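Local coordinates for osmotically inducible protein OsmC (Psychrobacter arcticus, PDB 2PN2) that is of unknown exact function but probably takes part in the response to osmotic stress and in detoxification, at residues S68-M73 / T91-T96. Residues are numbered along the deposited sequence; the frame is centred on the assembly and turned at random.
Sequences SLASCM and TTAEVT
Helix 61-83 packs on strand 92-100 of the mixed sheet through the methyl group of Ala70, which meets Ala93 and Val95 on the sheet face turned to the helix. The main touch is between Ala70 CB and Val95 CG2, 3.4 Å apart and tighter than usual for two methyl carbons. Val95 CG1 stands anti to the backbone N (chi1 -178°), which leaves CG2 anti to the carbonyl carbon and against the Ala70 methyl. Two residues back along the strand, Ala93 CB makes a looser contact, 4.2 Å from Ala70 CB. Ala70 offers only a methyl, consistent with the short 6.5 Å between Ala70 CA and Ala93 CA. No hydrogen bond crosses this wholly apolar, buried contact; Cys72 N to Ser68 O, at 2.9 Å, belongs to the helix itself. In the OsmC-like fold of this chain, the helix packs on one face of the three-stranded mixed sheet, in which strand 92-100 runs antiparallel to the central strand 105-114. Leu74 and Ala66, a turn further along the helix in either direction, continue the packing onto Ala93 and Val95 respectively, while Leu69 and Met73 (selenomethionine) touch Gln146, and Met73 also Val148, on strand 145-150. Strand 92-100 is outermost within its own chain, but residues Thr92 to Val95 pair antiparallel with a strand of the second subunit, carrying the sheet across the dimer interface. Glu94, whose CB points away from the helix, forms a salt bridge there with Lys24 of that subunit.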
loop_
_atom_site.group_PDB
_atom_site.type_symbol
_atom_site.label_atom_id
_atom_site.label_comp_id
_atom_site.label_asym_id
_atom_site.label_seq_id
_atom_site.Cartn_x
_atom_site.Cartn_y
_atom_site.Cartn_z
ATOM N N SER A 68 0.060 0.925 4.518
ATOM C CA SER A 68 -0.307 2.229 3.941
ATOM C C SER A 68 -1.486 2.869 4.683
ATOM O O SER A 68 -1.490 4.076 4.854
ATOM C CB SER A 68 -0.600 2.151 2.424
ATOM O OG SER A 68 -1.857 1.578 2.141
ATOM N N LEU A 69 -2.439 2.047 5.155
ATOM C CA LEU A 69 -3.571 2.526 5.936
ATOM C C LEU A 69 -3.088 3.165 7.214
ATOM O O LEU A 69 -3.489 4.274 7.515
ATOM C CB LEU A 69 -4.559 1.400 6.298
ATOM C CG LEU A 69 -5.809 1.829 7.092
ATOM C CD1 LEU A 69 -6.573 3.014 6.385
ATOM C CD2 LEU A 69 -6.736 0.606 7.274
ATOM N N ALA A 70 -2.210 2.461 7.937
ATOM C CA ALA A 70 -1.622 2.962 9.188
ATOM C C ALA A 70 -0.783 4.225 8.959
ATOM O O ALA A 70 -0.865 5.181 9.735
ATOM C CB ALA A 70 -0.788 1.882 9.870
ATOM N N SER A 71 0.015 4.227 7.903
ATOM C CA SER A 71 0.808 5.427 7.543
ATOM C C SER A 71 -0.071 6.631 7.242
ATOM O O SER A 71 0.226 7.747 7.680
ATOM C CB SER A 71 1.704 5.166 6.342
ATOM O OG SER A 71 2.785 4.376 6.753
ATOM N N CYS A 72 -1.158 6.387 6.519
ATOM C CA CYS A 72 -2.105 7.429 6.169
ATOM C C CYS A 72 -2.764 8.017 7.425
ATOM O O CYS A 72 -2.867 9.245 7.562
ATOM C CB CYS A 72 -3.160 6.880 5.215
ATOM S SG CYS A 72 -4.215 8.134 4.576
HETATM N N MSE A 73 -3.154 7.131 8.343
HETATM C CA MSE A 73 -3.776 7.515 9.622
HETATM C C MSE A 73 -2.860 8.385 10.488
HETATM O O MSE A 73 -3.301 9.422 10.986
HETATM C CB MSE A 73 -4.203 6.281 10.408
HETATM C CG MSE A 73 -5.405 5.628 9.826
HETATM SE SE MSE A 73 -6.031 4.115 10.889
HETATM C CE MSE A 73 -7.552 3.655 9.790
ATOM N N THR A 91 5.130 8.538 18.121
ATOM C CA THR A 91 3.874 7.789 18.118
ATOM C C THR A 91 4.096 6.566 17.222
ATOM O O THR A 91 4.812 6.651 16.219
ATOM C CB THR A 91 2.681 8.649 17.596
ATOM O OG1 THR A 91 2.431 9.714 18.521
ATOM C CG2 THR A 91 1.381 7.796 17.458
ATOM N N THR A 92 3.525 5.430 17.611
ATOM C CA THR A 92 3.684 4.189 16.871
ATOM C C THR A 92 2.343 3.545 16.555
ATOM O O THR A 92 1.358 3.748 17.277
ATOM C CB THR A 92 4.550 3.195 17.650
ATOM O OG1 THR A 92 3.933 2.906 18.910
ATOM C CG2 THR A 92 5.956 3.761 17.888
ATOM N N ALA A 93 2.323 2.763 15.480
ATOM C CA ALA A 93 1.136 2.024 15.046
ATOM C C ALA A 93 1.532 0.587 14.701
ATOM O O ALA A 93 2.308 0.403 13.759
ATOM C CB ALA A 93 0.490 2.713 13.827
ATOM N N GLU A 94 1.040 -0.402 15.475
ATOM C CA GLU A 94 1.249 -1.846 15.202
ATOM C C GLU A 94 0.118 -2.298 14.293
ATOM O O GLU A 94 -1.055 -2.130 14.634
ATOM C CB GLU A 94 1.245 -2.711 16.466
ATOM C CG GLU A 94 2.517 -2.615 17.236
ATOM C CD GLU A 94 2.483 -3.265 18.610
ATOM O OE1 GLU A 94 1.490 -3.946 18.961
ATOM O OE2 GLU A 94 3.473 -3.084 19.349
ATOM N N VAL A 95 0.482 -2.875 13.153
ATOM C CA VAL A 95 -0.464 -3.244 12.115
ATOM C C VAL A 95 -0.557 -4.746 12.084
ATOM O O VAL A 95 0.466 -5.443 12.040
ATOM C CB VAL A 95 -0.017 -2.740 10.721
ATOM C CG1 VAL A 95 -1.088 -3.102 9.638
ATOM C CG2 VAL A 95 0.235 -1.218 10.723
ATOM N N THR A 96 -1.785 -5.245 12.150
ATOM C CA THR A 96 -2.054 -6.677 12.079
ATOM C C THR A 96 -3.063 -6.832 10.955
ATOM O O THR A 96 -3.998 -6.052 10.881
ATOM C CB THR A 96 -2.609 -7.188 13.447
ATOM O OG1 THR A 96 -1.568 -7.128 14.441
ATOM C CG2 THR A 96 -3.093 -8.614 13.348
#